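Local coordinates for putative sugar binding protein (Bacteroides vulgatus ATCC 8482, PDB 3KEZ) that probably binds sugars at the bacterial outer membrane, as a calcium-containing member of the SusD family of nutrient-binding proteins, at residues 16-30 / 94-108. Numbering follows the deposited sequence.
Sequences SINVLSDIEFTLNGI and LILMNVDKLSIDEDE
Ile-95 drops as a knob into the hole formed by Ile-23, Thr-26, Leu-27 and Ile-30 on helix 20-34. Its CG2 and CG1 both lie on CG2 of Ile-23, with CG2 3.7 Å from that atom, while CD1 reaches on to CG of Leu-27, 3.5 Å away, and to CD1 of Ile-30. Thr-26 turns its methyl to the CG1 arm of Ile-95, because its OG1, set beside the backbone N (chi1 -53°), bonds back to Asp-22 O at 2.7 Å and shares that carbonyl with Thr-26 N. Farther along the chain, Leu-102 packs against the first turn of helix 20-34. Its CD1 touches CG1 of Ile-23 at 3.8 Å and also meets Leu-20 and, ahead of the helix, Ile-17, whereas CD2 presses on the backbone of Asn-18. Ile-17 lies over CB of Asn-98, with CG2 3.8 Å from that atom. The Asn-98 amide is held by ND2, which bonds almost straight to Leu-94 O (2.9 Å, 169°) in the carbonyl plane; OD1 accepts from two waters, one taking the N-H of Ile-17 and the other donating to Ile-17 O. Asp-22 OD2 accepts from the N-H groups of Asn-18 and Val-19, from opposite faces of the carboxylate, two bonds that probably help hold the chain as it enters helix 20-34. Helix 109-134 adjoins the same layer, with Tyr-111 on Leu-20 and Leu-115 on Leu-27. Packing thus joins helix 20-34 and its lead-in to helix 80-96 and the chain that follows, in this SusD-family helical region. Every direct contact is van der Waals, so the fit depends on side-chain shape, and the polar link between Ile-17 and Asn-98 runs through water.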
# COMPACT_ATOMS: atom_id res chain seq x y z
N SER A 16 -28.10 2.32 -14.38
CA SER A 16 -27.90 1.97 -12.97
C SER A 16 -27.78 3.15 -12.01
O SER A 16 -27.89 2.94 -10.81
CB SER A 16 -26.69 1.06 -12.84
OG SER A 16 -25.55 1.73 -13.26
N ILE A 17 -27.54 4.37 -12.49
CA ILE A 17 -27.43 5.51 -11.58
C ILE A 17 -28.54 6.50 -11.92
O ILE A 17 -28.59 7.04 -13.02
CB ILE A 17 -26.03 6.18 -11.68
CG1 ILE A 17 -24.90 5.15 -11.52
CG2 ILE A 17 -25.86 7.33 -10.66
CD1 ILE A 17 -24.70 4.62 -10.16
N ASN A 18 -29.46 6.68 -10.97
CA ASN A 18 -30.53 7.63 -11.08
C ASN A 18 -30.57 8.63 -9.92
O ASN A 18 -31.01 9.75 -10.10
CB ASN A 18 -31.85 6.85 -11.12
CG ASN A 18 -32.02 6.09 -12.42
OD1 ASN A 18 -32.33 4.91 -12.41
ND2 ASN A 18 -31.83 6.77 -13.54
N VAL A 19 -30.15 8.21 -8.73
CA VAL A 19 -30.21 9.04 -7.53
C VAL A 19 -28.89 8.87 -6.78
O VAL A 19 -28.14 7.93 -7.05
CB VAL A 19 -31.40 8.63 -6.64
CG1 VAL A 19 -32.71 8.91 -7.33
CG2 VAL A 19 -31.34 7.14 -6.30
N LEU A 20 -28.61 9.76 -5.83
CA LEU A 20 -27.34 9.71 -5.10
C LEU A 20 -27.07 8.37 -4.43
O LEU A 20 -25.93 7.90 -4.40
CB LEU A 20 -27.27 10.81 -4.04
CG LEU A 20 -26.47 12.08 -4.34
CD1 LEU A 20 -26.16 12.76 -3.04
CD2 LEU A 20 -25.17 11.80 -5.10
N SER A 21 -28.11 7.78 -3.87
CA SER A 21 -27.94 6.56 -3.12
C SER A 21 -27.43 5.42 -4.01
O SER A 21 -26.85 4.44 -3.52
CB SER A 21 -29.27 6.19 -2.47
OG SER A 21 -30.26 6.01 -3.46
N ASP A 22 -27.63 5.54 -5.32
CA ASP A 22 -27.03 4.60 -6.27
C ASP A 22 -25.51 4.73 -6.30
O ASP A 22 -24.78 3.73 -6.51
CB ASP A 22 -27.62 4.76 -7.68
CG ASP A 22 -29.12 4.48 -7.73
OD1 ASP A 22 -29.59 3.50 -7.09
OD2 ASP A 22 -29.82 5.24 -8.45
N ILE A 23 -25.02 5.96 -6.12
CA ILE A 23 -23.59 6.20 -6.04
C ILE A 23 -23.08 5.54 -4.78
O ILE A 23 -22.07 4.87 -4.81
CB ILE A 23 -23.19 7.68 -5.99
CG1 ILE A 23 -23.74 8.44 -7.21
CG2 ILE A 23 -21.63 7.76 -5.89
CD1 ILE A 23 -23.19 7.93 -8.51
N GLU A 24 -23.81 5.71 -3.67
CA GLU A 24 -23.40 5.13 -2.39
C GLU A 24 -23.37 3.61 -2.50
O GLU A 24 -22.46 2.96 -2.01
CB GLU A 24 -24.32 5.58 -1.25
CG GLU A 24 -23.72 5.31 0.10
N PHE A 25 -24.36 3.05 -3.18
CA PHE A 25 -24.43 1.61 -3.44
C PHE A 25 -23.25 1.13 -4.26
O PHE A 25 -22.64 0.09 -3.97
CB PHE A 25 -25.73 1.28 -4.18
CG PHE A 25 -25.85 -0.18 -4.54
CD1 PHE A 25 -26.30 -1.10 -3.60
CD2 PHE A 25 -25.49 -0.63 -5.80
CE1 PHE A 25 -26.40 -2.44 -3.92
CE2 PHE A 25 -25.57 -1.97 -6.12
CZ PHE A 25 -26.04 -2.87 -5.17
N THR A 26 -22.90 1.90 -5.29
CA THR A 26 -21.77 1.54 -6.12
C THR A 26 -20.48 1.60 -5.29
O THR A 26 -19.67 0.69 -5.40
CB THR A 26 -21.68 2.43 -7.38
OG1 THR A 26 -22.94 2.40 -8.06
CG2 THR A 26 -20.58 1.93 -8.34
N LEU A 27 -20.32 2.62 -4.44
CA LEU A 27 -19.10 2.72 -3.60
C LEU A 27 -19.01 1.53 -2.64
O LEU A 27 -17.95 0.96 -2.45
CB LEU A 27 -18.95 4.05 -2.84
CG LEU A 27 -18.29 5.18 -3.64
CD1 LEU A 27 -18.54 6.60 -2.99
CD2 LEU A 27 -16.78 4.84 -3.91
N ASN A 28 -20.14 1.16 -2.05
CA ASN A 28 -20.16 0.03 -1.14
C ASN A 28 -19.67 -1.23 -1.83
O ASN A 28 -18.88 -1.97 -1.25
CB ASN A 28 -21.56 -0.18 -0.55
CG ASN A 28 -22.01 0.98 0.34
OD1 ASN A 28 -21.20 1.68 0.92
ND2 ASN A 28 -23.32 1.17 0.44
N GLY A 29 -20.12 -1.46 -3.06
CA GLY A 29 -19.60 -2.57 -3.86
C GLY A 29 -18.10 -2.49 -4.07
O GLY A 29 -17.40 -3.50 -3.97
N ILE A 30 -17.60 -1.27 -4.33
CA ILE A 30 -16.16 -1.07 -4.56
C ILE A 30 -15.37 -1.47 -3.28
O ILE A 30 -14.47 -2.27 -3.34
CB ILE A 30 -15.84 0.39 -5.00
CG1 ILE A 30 -16.30 0.63 -6.45
CG2 ILE A 30 -14.38 0.70 -4.85
CD1 ILE A 30 -16.68 2.10 -6.78
N LEU A 94 -18.07 4.26 -13.58
CA LEU A 94 -19.53 4.31 -13.51
C LEU A 94 -19.98 5.50 -12.67
O LEU A 94 -20.85 6.28 -13.11
CB LEU A 94 -20.12 3.01 -12.95
CG LEU A 94 -21.65 2.95 -12.83
CD1 LEU A 94 -22.34 3.09 -14.20
CD2 LEU A 94 -22.08 1.67 -12.13
N ILE A 95 -19.39 5.66 -11.50
CA ILE A 95 -19.74 6.77 -10.63
C ILE A 95 -19.39 8.09 -11.32
O ILE A 95 -20.21 9.02 -11.37
CB ILE A 95 -19.01 6.72 -9.26
CG1 ILE A 95 -19.65 5.68 -8.37
CG2 ILE A 95 -19.03 8.12 -8.55
CD1 ILE A 95 -18.77 5.25 -7.14
N LEU A 96 -18.18 8.17 -11.83
CA LEU A 96 -17.63 9.47 -12.28
C LEU A 96 -18.35 9.98 -13.53
O LEU A 96 -18.52 11.18 -13.68
CB LEU A 96 -16.11 9.40 -12.44
CG LEU A 96 -15.42 9.28 -11.08
CD1 LEU A 96 -13.94 8.98 -11.21
CD2 LEU A 96 -15.73 10.57 -10.21
N MSE A 97 -18.83 9.06 -14.38
CA MSE A 97 -19.54 9.45 -15.57
C MSE A 97 -20.98 9.90 -15.27
O MSE A 97 -21.66 10.45 -16.14
CB MSE A 97 -19.57 8.28 -16.57
CG MSE A 97 -18.23 7.89 -17.16
SE MSE A 97 -18.44 6.24 -18.18
CE MSE A 97 -19.20 6.98 -19.75
N ASN A 98 -21.44 9.69 -14.04
CA ASN A 98 -22.84 9.92 -13.72
C ASN A 98 -23.07 10.92 -12.61
O ASN A 98 -24.04 11.67 -12.65
CB ASN A 98 -23.52 8.59 -13.39
CG ASN A 98 -23.84 7.81 -14.64
OD1 ASN A 98 -24.85 8.06 -15.29
ND2 ASN A 98 -22.96 6.90 -15.00
N VAL A 99 -22.14 10.98 -11.67
CA VAL A 99 -22.36 11.72 -10.45
C VAL A 99 -22.66 13.20 -10.69
O VAL A 99 -23.45 13.78 -9.96
CB VAL A 99 -21.19 11.58 -9.42
CG1 VAL A 99 -19.91 12.17 -9.97
CG2 VAL A 99 -21.58 12.23 -8.12
N ASP A 100 -22.01 13.81 -11.67
CA ASP A 100 -22.21 15.25 -11.91
C ASP A 100 -23.51 15.56 -12.66
O ASP A 100 -23.93 16.69 -12.72
CB ASP A 100 -21.02 15.84 -12.68
CG ASP A 100 -19.73 15.82 -11.86
OD1 ASP A 100 -19.80 15.93 -10.62
OD2 ASP A 100 -18.65 15.73 -12.48
N LYS A 101 -24.15 14.54 -13.21
CA LYS A 101 -25.40 14.71 -13.92
C LYS A 101 -26.58 14.69 -12.98
O LYS A 101 -27.66 15.13 -13.36
CB LYS A 101 -25.56 13.60 -14.95
CG LYS A 101 -24.45 13.59 -16.02
CD LYS A 101 -24.54 12.35 -16.90
CE LYS A 101 -23.60 12.43 -18.09
NZ LYS A 101 -24.10 11.64 -19.25
N LEU A 102 -26.39 14.17 -11.77
CA LEU A 102 -27.50 13.99 -10.84
C LEU A 102 -27.89 15.36 -10.30
O LEU A 102 -27.04 16.07 -9.82
CB LEU A 102 -27.10 13.05 -9.68
CG LEU A 102 -26.78 11.59 -10.01
CD1 LEU A 102 -26.31 10.78 -8.75
CD2 LEU A 102 -28.01 10.94 -10.65
N SER A 103 -29.14 15.76 -10.41
CA SER A 103 -29.56 16.99 -9.73
C SER A 103 -29.82 16.67 -8.25
O SER A 103 -30.46 15.67 -7.90
CB SER A 103 -30.73 17.69 -10.41
OG SER A 103 -31.94 17.01 -10.21
N ILE A 104 -29.28 17.50 -7.38
CA ILE A 104 -29.30 17.27 -5.95
C ILE A 104 -29.72 18.57 -5.27
O ILE A 104 -29.79 19.62 -5.92
CB ILE A 104 -27.90 16.79 -5.43
CG1 ILE A 104 -26.84 17.87 -5.64
CG2 ILE A 104 -27.46 15.50 -6.16
CD1 ILE A 104 -25.49 17.48 -5.07
N ASP A 105 -29.99 18.51 -3.97
CA ASP A 105 -30.29 19.70 -3.18
C ASP A 105 -28.99 20.40 -2.80
O ASP A 105 -27.95 19.76 -2.67
CB ASP A 105 -31.02 19.32 -1.91
CG ASP A 105 -32.28 18.52 -2.18
OD1 ASP A 105 -32.96 18.83 -3.19
OD2 ASP A 105 -32.59 17.58 -1.39
N GLU A 106 -29.09 21.71 -2.59
CA GLU A 106 -27.99 22.54 -2.09
C GLU A 106 -27.27 21.84 -0.93
O GLU A 106 -26.04 21.74 -0.91
CB GLU A 106 -28.55 23.90 -1.64
CG GLU A 106 -27.53 25.02 -1.41
CD GLU A 106 -28.18 26.34 -0.90
OE1 GLU A 106 -27.81 26.83 0.20
OE2 GLU A 106 -29.06 26.89 -1.59
N ASP A 107 -28.03 21.33 0.02
CA ASP A 107 -27.43 20.76 1.23
C ASP A 107 -26.89 19.32 1.06
O ASP A 107 -26.48 18.72 2.04
CB ASP A 107 -28.44 20.79 2.38
CG ASP A 107 -29.57 19.78 2.21
OD1 ASP A 107 -29.62 19.10 1.16
OD2 ASP A 107 -30.40 19.66 3.13
N GLU A 108 -26.95 18.77 -0.15
CA GLU A 108 -26.33 17.50 -0.48
C GLU A 108 -25.01 17.67 -1.23
O GLU A 108 -24.38 16.67 -1.62
CB GLU A 108 -27.28 16.67 -1.35
CG GLU A 108 -28.56 16.20 -0.65
CD GLU A 108 -29.46 15.35 -1.54
OE1 GLU A 108 -29.84 15.79 -2.66
OE2 GLU A 108 -29.80 14.22 -1.12
O HOH W 1 -26.81 5.66 -15.05
O HOH W 2 -27.60 9.44 -14.48